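Local coordinates for UL18 protein (PDB 3D2U), which engages the host inhibitory receptor LILRB1 as a viral MHC class I mimic and so modulates natural killer cell activity, at residues D64-R67 against A68-D71; L242-L245 against D246-H250; R266-G270 against N271-E275. The protein carries 4 engineered substitutions. All blocks are in the same frame, centred on the assembly; numbering follows the deposited sequence.

Interaction 1. Residues D64-R67 against A68-D71; sequences DGER and AKGD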
ATOM      1  N   ASP A  64      17.998   1.632  29.688  1.00 56.18           N
ATOM      2  CA  ASP A  64      18.121   0.446  30.537  1.00 31.59           C
ATOM      3  C   ASP A  64      16.763   0.167  31.175  1.00 46.54           C
ATOM      4  O   ASP A  64      16.367  -0.984  31.345  1.00 43.21           O
ATOM      5  CB  ASP A  64      19.187   0.666  31.625  1.00 43.50           C
ATOM      6  CG  ASP A  64      20.613   0.537  31.089  1.00 57.65           C
ATOM      7  OD1 ASP A  64      21.535   1.146  31.678  1.00 55.82           O
ATOM      8  OD2 ASP A  64      20.817  -0.185  30.089  1.00 61.86           O
ATOM      9  N   GLY A  65      16.052   1.237  31.516  1.00 53.53           N
ATOM     10  CA  GLY A  65      14.741   1.096  32.124  1.00 30.69           C
ATOM     11  C   GLY A  65      13.777   0.436  31.153  1.00 46.44           C
ATOM     12  O   GLY A  65      13.212  -0.623  31.432  1.00 47.29           O
ATOM     13  N   GLU A  66      13.600   1.061  29.999  1.00 54.11           N
ATOM     14  CA  GLU A  66      12.713   0.536  28.975  1.00 52.69           C
ATOM     15  C   GLU A  66      13.020  -0.925  28.644  1.00 43.84           C
ATOM     16  O   GLU A  66      12.115  -1.737  28.472  1.00 35.36           O
ATOM     17  CB  GLU A  66      12.831   1.399  27.721  1.00 42.20           C
ATOM     18  CG  GLU A  66      12.377   2.826  27.929  1.00 48.66           C
ATOM     19  CD  GLU A  66      10.938   2.902  28.385  1.00 47.46           C
ATOM     20  OE1 GLU A  66      10.702   2.920  29.607  1.00 42.95           O
ATOM     21  OE2 GLU A  66      10.035   2.932  27.519  1.00 50.36           O
ATOM     22  N   ARG A  67      14.302  -1.255  28.558  1.00 43.05           N
ATOM     23  CA  ARG A  67      14.713  -2.616  28.233  1.00 50.08           C
ATOM     24  C   ARG A  67      14.298  -3.613  29.319  1.00 49.04           C
ATOM     25  O   ARG A  67      13.976  -4.771  29.028  1.00 47.74           O
ATOM     26  CB  ARG A  67      16.227  -2.675  28.032  1.00 44.81           C
ATOM     27  CG  ARG A  67      16.704  -3.982  27.446  1.00 42.49           C
ATOM     28  CD  ARG A  67      18.164  -4.270  27.776  1.00 38.37           C
ATOM     29  NE  ARG A  67      18.515  -5.616  27.332  1.00 57.96           N
ATOM     30  CZ  ARG A  67      19.690  -6.211  27.523  1.00 54.33           C
ATOM     31  NH1 ARG A  67      20.672  -5.589  28.163  1.00 48.05           N
ATOM     32  NH2 ARG A  67      19.884  -7.439  27.061  1.00 46.13           N
ATOM     33  N   ALA A  68      14.320  -3.164  30.571  1.00 51.16           N
ATOM     34  CA  ALA A  68      13.929  -4.020  31.689  1.00 44.79           C
ATOM     35  C   ALA A  68      12.426  -4.195  31.606  1.00 46.00           C
ATOM     36  O   ALA A  68      11.895  -5.264  31.881  1.00 44.72           O
ATOM     37  CB  ALA A  68      14.312  -3.378  33.019  1.00 33.00           C
ATOM     38  N   LYS A  69      11.735  -3.134  31.225  1.00 44.22           N
ATOM     39  CA  LYS A  69      10.300  -3.238  31.090  1.00 54.75           C
ATOM     40  C   LYS A  69       9.990  -4.176  29.942  1.00 51.96           C
ATOM     41  O   LYS A  69       9.092  -5.002  30.032  1.00 50.87           O
ATOM     42  CB  LYS A  69       9.695  -1.868  30.850  1.00 34.11           C
ATOM     43  CG  LYS A  69       9.859  -0.997  32.055  1.00 38.44           C
ATOM     44  CD  LYS A  69       8.878   0.145  32.057  1.00 56.05           C
ATOM     45  CE  LYS A  69       9.188   1.105  30.952  1.00 51.38           C
ATOM     46  NZ  LYS A  69       8.614   2.424  31.281  1.00 45.42           N
ATOM     47  N   GLY A  70      10.764  -4.053  28.873  1.00 43.21           N
ATOM     48  CA  GLY A  70      10.573  -4.896  27.714  1.00 45.92           C
ATOM     49  C   GLY A  70      10.804  -6.358  28.034  1.00 52.44           C
ATOM     50  O   GLY A  70      10.001  -7.212  27.651  1.00 46.99           O
ATOM     51  N   ASP A  71      11.904  -6.651  28.726  1.00 52.96           N
ATOM     52  CA  ASP A  71      12.229  -8.029  29.094  1.00 51.72           C
ATOM     53  C   ASP A  71      11.049  -8.674  29.815  1.00 42.19           C
ATOM     54  O   ASP A  71      10.709  -9.830  29.585  1.00 47.54           O
ATOM     55  CB  ASP A  71      13.470  -8.063  29.991  1.00 42.19           C
ATOM     56  CG  ASP A  71      14.759  -7.861  29.213  1.00 45.18           C
ATOM     57  OD1 ASP A  71      14.738  -7.962  27.965  1.00 44.35           O
ATOM     58  OD2 ASP A  71      15.807  -7.621  29.851  1.00 52.69           O
TER
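The Arg67 guanidinium and the Asp71 carboxylate, one turn apart on helix 62-88, are the flat groups of one flank. Asp71 OD2 lies 4.2 Å from Arg67 NE but well out of the guanidinium plane, over neither a clear face nor an edge, and no N-H of the arginine points at it. The two are therefore opposite charges placed near each other, short of a salt bridge. Arg67 holds CG anti to its own amide nitrogen (chi1 -169°) and runs extended as far as NE. Its NE hydrogen-bonds Ser43 OG, and Asp71 OD1 binds the same Ser43 hydroxyl as well as that of Tyr33, so a serine mediates between the two charges.

On another flank the Glu66 carboxylate and the Lys69 ammonium lie alongside each other, their chains pointing the same way. Glu66 bends at chi2 (-59°) and Lys69 at chi3, which bring OE1 to 2.7 Å from NZ in a salt bridge, although the position modelled for OE1 is doubtful. Glu66 OE2 and Lys69 NZ also each hydrogen-bond the backbone of the bound peptide. Nearer the axis, the aliphatic CG of Lys69 passes 3.4 Å from Gly65 O.

The backbone beneath is regular alpha helix. Lys69 N binds Gly65 O at 2.9 Å, Gly70 N binds Glu66 O at 2.7 Å, and Asp71 N binds Arg67 O at 2.8 Å. Gly70 is buried and adds no side chain between the two flanks.

Long, charged side chains suit the peptide-facing flank, because Glu66 OE2 and Lys69 NZ can each reach a peptide backbone group. Those bonds probably offset much of the cost of burying Glu66, with the less certain salt bridge as a secondary contribution, and contacts made to peptide backbone depend little on the peptide's sequence.

Interaction 2. Residues L242-L245 against D246-H250; sequences LPTL and DGTFH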
ATOM      1  N   LEU A 242       4.850   9.183   2.277  1.00 27.72           N
ATOM      2  CA  LEU A 242       5.818   8.159   2.646  1.00 47.69           C
ATOM      3  C   LEU A 242       6.841   8.637   3.667  1.00 25.99           C
ATOM      4  O   LEU A 242       7.254   9.797   3.648  1.00 30.19           O
ATOM      5  CB  LEU A 242       6.487   7.669   1.358  1.00 26.26           C
ATOM      6  CG  LEU A 242       5.406   7.157   0.385  1.00 35.21           C
ATOM      7  CD1 LEU A 242       5.835   7.291  -1.063  1.00 34.58           C
ATOM      8  CD2 LEU A 242       5.089   5.721   0.724  1.00 32.95           C
ATOM      9  N   PRO A 243       7.289   7.737   4.560  1.00 28.88           N
ATOM     10  CA  PRO A 243       8.263   8.104   5.591  1.00 39.59           C
ATOM     11  C   PRO A 243       9.711   7.886   5.182  1.00 28.61           C
ATOM     12  O   PRO A 243       9.993   7.059   4.313  1.00 35.14           O
ATOM     13  CB  PRO A 243       7.915   7.145   6.708  1.00 21.25           C
ATOM     14  CG  PRO A 243       7.771   5.845   5.891  1.00 27.50           C
ATOM     15  CD  PRO A 243       6.900   6.317   4.703  1.00 23.33           C
ATOM     16  N   THR A 244      10.627   8.641   5.783  1.00 29.46           N
ATOM     17  CA  THR A 244      12.050   8.367   5.566  1.00 45.44           C
ATOM     18  C   THR A 244      12.656   8.151   6.961  1.00 28.89           C
ATOM     19  O   THR A 244      12.075   8.559   7.971  1.00 39.01           O
ATOM     20  CB  THR A 244      12.831   9.479   4.775  1.00 42.71           C
ATOM     21  OG1 THR A 244      12.707  10.751   5.423  1.00 33.79           O
ATOM     22  CG2 THR A 244      12.345   9.541   3.329  1.00 42.98           C
ATOM     23  N   LEU A 245      13.803   7.489   7.007  1.00 28.01           N
ATOM     24  CA  LEU A 245      14.459   7.171   8.268  1.00 40.30           C
ATOM     25  C   LEU A 245      14.598   8.316   9.275  1.00 43.31           C
ATOM     26  O   LEU A 245      14.355   8.123  10.468  1.00 47.87           O
ATOM     27  CB  LEU A 245      15.840   6.578   7.996  1.00 44.97           C
ATOM     28  CG  LEU A 245      16.330   5.590   9.049  1.00 48.57           C
ATOM     29  CD1 LEU A 245      15.517   4.292   8.912  1.00 41.99           C
ATOM     30  CD2 LEU A 245      17.824   5.322   8.866  1.00 48.28           C
ATOM     31  N   ASP A 246      14.982   9.501   8.804  1.00 28.37           N
ATOM     32  CA  ASP A 246      15.174  10.662   9.684  1.00 22.39           C
ATOM     33  C   ASP A 246      13.899  11.260  10.302  1.00 21.96           C
ATOM     34  O   ASP A 246      13.930  12.331  10.889  1.00 31.72           O
ATOM     35  CB  ASP A 246      15.937  11.765   8.944  1.00 38.22           C
ATOM     36  CG  ASP A 246      15.112  12.424   7.842  1.00 46.46           C
ATOM     37  OD1 ASP A 246      13.937  12.036   7.630  1.00 43.19           O
ATOM     38  OD2 ASP A 246      15.652  13.341   7.184  1.00 27.83           O
ATOM     39  N   GLY A 247      12.776  10.574  10.168  1.00 34.66           N
ATOM     40  CA  GLY A 247      11.561  11.087  10.765  1.00 41.91           C
ATOM     41  C   GLY A 247      10.801  12.119   9.953  1.00 36.62           C
ATOM     42  O   GLY A 247       9.890  12.766  10.482  1.00 30.76           O
ATOM     43  N   THR A 248      11.166  12.314   8.690  1.00 24.05           N
ATOM     44  CA  THR A 248      10.417  13.262   7.886  1.00 33.75           C
ATOM     45  C   THR A 248       9.642  12.519   6.797  1.00 28.04           C
ATOM     46  O   THR A 248       9.725  11.293   6.676  1.00 25.79           O
ATOM     47  CB  THR A 248      11.318  14.351   7.263  1.00 45.98           C
ATOM     48  OG1 THR A 248      12.185  13.775   6.276  1.00 40.52           O
ATOM     49  CG2 THR A 248      12.145  15.032   8.349  1.00 34.87           C
ATOM     50  N   PHE A 249       8.886  13.269   6.009  1.00 34.91           N
ATOM     51  CA  PHE A 249       8.060  12.666   4.990  1.00 38.23           C
ATOM     52  C   PHE A 249       8.313  13.100   3.555  1.00 35.78           C
ATOM     53  O   PHE A 249       9.057  14.046   3.283  1.00 32.01           O
ATOM     54  CB  PHE A 249       6.601  12.866   5.389  1.00 24.44           C
ATOM     55  CG  PHE A 249       6.270  12.271   6.731  1.00 39.98           C
ATOM     56  CD1 PHE A 249       5.779  10.976   6.828  1.00 28.52           C
ATOM     57  CD2 PHE A 249       6.514  12.986   7.904  1.00 46.64           C
ATOM     58  CE1 PHE A 249       5.541  10.393   8.079  1.00 29.48           C
ATOM     59  CE2 PHE A 249       6.281  12.415   9.151  1.00 38.76           C
ATOM     60  CZ  PHE A 249       5.794  11.115   9.238  1.00 36.45           C
ATOM     61  N   HIS A 250       7.661  12.388   2.644  1.00 29.83           N
ATOM     62  CA  HIS A 250       7.824  12.596   1.216  1.00 32.85           C
ATOM     63  C   HIS A 250       6.506  12.417   0.460  1.00 31.13           C
ATOM     64  O   HIS A 250       5.733  11.520   0.770  1.00 31.93           O
ATOM     65  CB  HIS A 250       8.834  11.552   0.727  1.00 19.51           C
ATOM     66  CG  HIS A 250       9.012  11.504  -0.757  1.00 32.58           C
ATOM     67  ND1 HIS A 250      10.166  11.926  -1.380  1.00 31.98           N
ATOM     68  CD2 HIS A 250       8.195  11.060  -1.740  1.00 20.84           C
ATOM     69  CE1 HIS A 250      10.054  11.745  -2.683  1.00 37.03           C
ATOM     70  NE2 HIS A 250       8.867  11.221  -2.928  1.00 26.72           N
TER
HETATM   71  O   HOH W   1      11.608  12.596   3.695  1.00 34.25           O
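Leu242 opens the hairpin as the antiparallel hydrogen-bonded partner of His250. Its N gives a nearly straight bond to His250 O (2.9 Å, 173°), and its O accepts from His250 N. Both side chains project from the same face of the sheet, where each meets another protein chain of the assembly: Leu242 packs on an aromatic side chain, and His250 NE2 hydrogen-bonds the backbone.

Pro243, facing Phe249 in a non-hydrogen-bonded pair, needs no amide hydrogen there, so proline fits well. Its CB lies 4.3 Å from Phe249 CE1, an apolar contact on the face away from Leu242.

Thr244 starts the reversal. Its N binds Thr248 O, while Gly247 N approaches Thr244 O at 3.1 Å from 39° above the carbonyl plane. With chi1 at 56°, OG1 sits between the backbone N and the carbonyl carbon; from there it donates to Asp246 OD1 at 2.8 Å and accepts from a water that also bonds weakly to Phe249 O. The same Asp246 OD1 accepts from Thr248 OG1 (2.8 Å), on its syn side, and from Thr248 N (3.0 Å), closing an Asx turn. Three donors thus fix the rotation of a short carboxylate, while OD2 turns to a basic side chain of the other protein chain.

Leu245 sits at the exposed corner; its CB heads away from the returning strand, and the side chain packs on an aromatic side chain of that chain. Gly247 adopts a positive phi that glycine tolerates easily, and its O accepts from Gln28 of the peptide-binding platform.

A type I turn from Thr244 to Gly247, with glycine at its fourth position, makes the classic G1-bulge hairpin, here joining strands D and E of the C1-set immunoglobulin domain.

Interaction 3. Residues R266-G270 against N271-E275; sequences RVTHG and NWTVE. With NAG (2-acetamido-2-deoxy-beta-D-glucopyranose), chain R.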
ATOM      1  N   ARG A 266       1.585  24.801  -5.881  1.00 25.85           N
ATOM      2  CA  ARG A 266       1.441  25.467  -4.591  1.00 36.88           C
ATOM      3  C   ARG A 266       1.559  24.411  -3.496  1.00 41.13           C
ATOM      4  O   ARG A 266       0.851  23.403  -3.525  1.00 30.44           O
ATOM      5  CB  ARG A 266       0.075  26.179  -4.511  1.00 27.35           C
ATOM      6  CG  ARG A 266      -0.209  26.914  -3.189  1.00 30.73           C
ATOM      7  CD  ARG A 266      -1.546  27.692  -3.230  1.00 50.55           C
ATOM      8  NE  ARG A 266      -1.525  28.779  -4.213  1.00 53.88           N
ATOM      9  CZ  ARG A 266      -2.611  29.313  -4.774  1.00 65.88           C
ATOM     10  NH1 ARG A 266      -3.831  28.872  -4.459  1.00 44.73           N
ATOM     11  NH2 ARG A 266      -2.478  30.284  -5.668  1.00 55.16           N
ATOM     12  N   VAL A 267       2.463  24.628  -2.544  1.00 33.04           N
ATOM     13  CA  VAL A 267       2.643  23.674  -1.452  1.00 40.54           C
ATOM     14  C   VAL A 267       2.496  24.378  -0.105  1.00 35.57           C
ATOM     15  O   VAL A 267       3.247  25.298   0.215  1.00 31.37           O
ATOM     16  CB  VAL A 267       4.034  22.983  -1.515  1.00 40.49           C
ATOM     17  CG1 VAL A 267       4.247  22.106  -0.269  1.00 28.91           C
ATOM     18  CG2 VAL A 267       4.136  22.131  -2.777  1.00 26.29           C
ATOM     19  N   THR A 268       1.514  23.946   0.674  1.00 23.42           N
ATOM     20  CA  THR A 268       1.260  24.522   1.991  1.00 28.07           C
ATOM     21  C   THR A 268       1.595  23.495   3.055  1.00 36.18           C
ATOM     22  O   THR A 268       1.035  22.404   3.065  1.00 31.96           O
ATOM     23  CB  THR A 268      -0.226  24.942   2.142  1.00 38.59           C
ATOM     24  OG1 THR A 268      -0.518  25.968   1.188  1.00 45.80           O
ATOM     25  CG2 THR A 268      -0.519  25.475   3.549  1.00 31.16           C
ATOM     26  N   HIS A 269       2.526  23.850   3.933  1.00 30.19           N
ATOM     27  CA  HIS A 269       2.947  22.989   5.023  1.00 30.45           C
ATOM     28  C   HIS A 269       2.921  23.879   6.268  1.00 30.72           C
ATOM     29  O   HIS A 269       3.723  24.796   6.393  1.00 34.69           O
ATOM     30  CB  HIS A 269       4.362  22.456   4.759  1.00 22.88           C
ATOM     31  CG  HIS A 269       4.877  21.563   5.847  1.00 37.68           C
ATOM     32  ND1 HIS A 269       5.969  21.892   6.621  1.00 26.93           N
ATOM     33  CD2 HIS A 269       4.418  20.384   6.329  1.00 21.47           C
ATOM     34  CE1 HIS A 269       6.159  20.957   7.535  1.00 41.24           C
ATOM     35  NE2 HIS A 269       5.230  20.030   7.380  1.00 36.47           N
ATOM     36  N   GLY A 270       1.989  23.631   7.180  1.00 31.00           N
ATOM     37  CA  GLY A 270       1.895  24.470   8.368  1.00 43.37           C
ATOM     38  C   GLY A 270       1.470  25.873   7.958  1.00 50.66           C
ATOM     39  O   GLY A 270       0.585  26.011   7.114  1.00 34.36           O
ATOM     40  N   ASN A 271       2.061  26.913   8.551  1.00 30.38           N
ATOM     41  CA  ASN A 271       1.717  28.296   8.164  1.00 46.95           C
ATOM     42  C   ASN A 271       2.747  28.720   7.156  1.00 42.04           C
ATOM     43  O   ASN A 271       3.454  29.705   7.369  1.00 40.32           O
ATOM     44  CB  ASN A 271       1.873  29.305   9.291  1.00 45.67           C
ATOM     45  CG  ASN A 271       1.120  28.951  10.505  1.00 60.53           C
ATOM     46  OD1 ASN A 271      -0.105  28.818  10.496  1.00 48.34           O
ATOM     47  ND2 ASN A 271       1.850  28.816  11.589  1.00 39.86           N
ATOM     48  N   TRP A 272       2.843  28.001   6.058  1.00 34.51           N
ATOM     49  CA  TRP A 272       3.866  28.334   5.107  1.00 36.54           C
ATOM     50  C   TRP A 272       3.414  27.790   3.767  1.00 50.09           C
ATOM     51  O   TRP A 272       2.986  26.642   3.664  1.00 36.43           O
ATOM     52  CB  TRP A 272       5.156  27.686   5.614  1.00 24.73           C
ATOM     53  CG  TRP A 272       6.341  27.765   4.739  1.00 25.67           C
ATOM     54  CD1 TRP A 272       7.349  28.687   4.796  1.00 36.27           C
ATOM     55  CD2 TRP A 272       6.716  26.817   3.738  1.00 25.89           C
ATOM     56  NE1 TRP A 272       8.337  28.362   3.897  1.00 33.34           N
ATOM     57  CE2 TRP A 272       7.973  27.221   3.233  1.00 44.06           C
ATOM     58  CE3 TRP A 272       6.111  25.665   3.218  1.00 45.98           C
ATOM     59  CZ2 TRP A 272       8.636  26.505   2.228  1.00 38.13           C
ATOM     60  CZ3 TRP A 272       6.770  24.958   2.217  1.00 38.47           C
ATOM     61  CH2 TRP A 272       8.019  25.380   1.734  1.00 23.83           C
ATOM     62  N   THR A 273       3.474  28.634   2.747  1.00 38.18           N
ATOM     63  CA  THR A 273       3.061  28.235   1.414  1.00 31.37           C
ATOM     64  C   THR A 273       4.125  28.643   0.418  1.00 35.84           C
ATOM     65  O   THR A 273       4.539  29.797   0.404  1.00 34.73           O
ATOM     66  CB  THR A 273       1.737  28.927   0.999  1.00 31.03           C
ATOM     67  OG1 THR A 273       0.688  28.520   1.883  1.00 37.79           O
ATOM     68  CG2 THR A 273       1.367  28.555  -0.432  1.00 33.52           C
ATOM     69  N   VAL A 274       4.582  27.696  -0.396  1.00 23.81           N
ATOM     70  CA  VAL A 274       5.559  28.012  -1.422  1.00 46.71           C
ATOM     71  C   VAL A 274       4.891  27.806  -2.782  1.00 22.61           C
ATOM     72  O   VAL A 274       4.015  26.952  -2.931  1.00 34.46           O
ATOM     73  CB  VAL A 274       6.843  27.123  -1.320  1.00 34.56           C
ATOM     74  CG1 VAL A 274       6.531  25.667  -1.666  1.00 43.03           C
ATOM     75  CG2 VAL A 274       7.903  27.658  -2.258  1.00 44.63           C
ATOM     76  N   GLU A 275       5.303  28.588  -3.768  1.00 34.51           N
ATOM     77  CA  GLU A 275       4.741  28.453  -5.101  1.00 51.68           C
ATOM     78  C   GLU A 275       5.853  28.536  -6.136  1.00 41.09           C
ATOM     79  O   GLU A 275       6.639  29.476  -6.134  1.00 29.65           O
ATOM     80  CB  GLU A 275       3.685  29.538  -5.355  1.00 34.20           C
ATOM     81  CG  GLU A 275       2.663  29.116  -6.396  1.00 46.55           C
ATOM     82  CD  GLU A 275       1.443  30.021  -6.461  1.00 57.51           C
ATOM     83  OE1 GLU A 275       0.824  30.278  -5.403  1.00 54.42           O
ATOM     84  OE2 GLU A 275       1.088  30.458  -7.578  1.00 61.29           O
TER
HETATM   85  C1  NAG R 891       0.729  28.022  13.504  1.00 68.22           C
HETATM   86  C2  NAG R 891      -0.264  27.274  14.417  1.00 64.63           C
HETATM   87  C3  NAG R 891      -1.667  27.923  14.592  1.00 55.53           C
HETATM   88  C4  NAG R 891      -1.701  29.436  14.331  1.00 58.30           C
HETATM   89  C5  NAG R 891      -0.853  29.751  13.122  1.00 55.16           C
HETATM   90  C6  NAG R 891      -0.911  31.210  12.711  1.00 64.10           C
HETATM   91  C7  NAG R 891       0.485  25.361  13.135  1.00 52.62           C
HETATM   92  C8  NAG R 891      -0.001  24.522  11.958  1.00 46.31           C
HETATM   93  N2  NAG R 891      -0.439  25.919  13.914  1.00 65.67           N
HETATM   94  O1  NAG R 891       2.027  27.814  13.958  1.00 68.85           O
HETATM   95  O3  NAG R 891      -2.108  27.687  15.922  1.00 60.08           O
HETATM   96  O4  NAG R 891      -3.035  29.876  14.116  1.00 63.31           O
HETATM   97  O5  NAG R 891       0.501  29.438  13.451  1.00 71.08           O
HETATM   98  O6  NAG R 891      -2.215  31.560  12.271  1.00 74.65           O
HETATM   99  O7  NAG R 891       1.693  25.507  13.325  1.00 55.52           O
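Strands 266-268 and 273-275 run antiparallel, 166° between their directions, with Val267 and Val274 exchanging two backbone bonds and His269 N binding Trp272 O (2.8 Å) beside the tip. On one face Arg266 bends at chi3 (-65°), crossing Glu275 so that NE donates to OE1 at 3.0 Å. The oxygen lies in the guanidinium plane, but is itself met from 52° above the carboxylate plane; NH2 adds a weak second bond. Glu275 OE2 is taken by Tyr226 OH. Thr268 OG1 and Thr273 OG1 share a hydrogen bond of 2.9 Å, and Thr273 CG2 packs 3.6 Å from Arg266 CG, uses that suit a branched residue with one polar arm.

On the other face Val267 CB meets Val274 CG1 at 3.7 Å, and both valines pack on Val193. His269 CB touches the Trp272 indole, which stacks on His190; His269 NE2 binds Pro216 O.

Gly270 takes up a positive phi at the tip, and Asn271 centres an inverse gamma turn. Its ND2 is only 2.4 Å from NAG C1, and Asn-Trp-Thr is a glycosylation sequon, consistent with an N-linked sugar. The whole is the F-G hairpin of a C1-set immunoglobulin domain.

How the interactions relate
From the N terminus the contacts come in series, and none nests in or crosses another. Interaction 1 closes no long loop: it joins successive turns of helix 62-88 on the peptide-binding platform. Interaction 2 reverses the chain between strands 237-243 and 249-258, in the four-stranded sheet of the immunoglobulin domain. The chain then passes into strand 262-268, and interaction 3 closes the next hairpin, with strand 273-279, in the three-stranded sheet. The Cys209-Cys265 disulfide links these two sheets. Centres of interactions 2 and 3 are about 18 Å apart, whereas those of interactions 1 and 3 are about 42 Å apart, on opposite sides of the chain's centre.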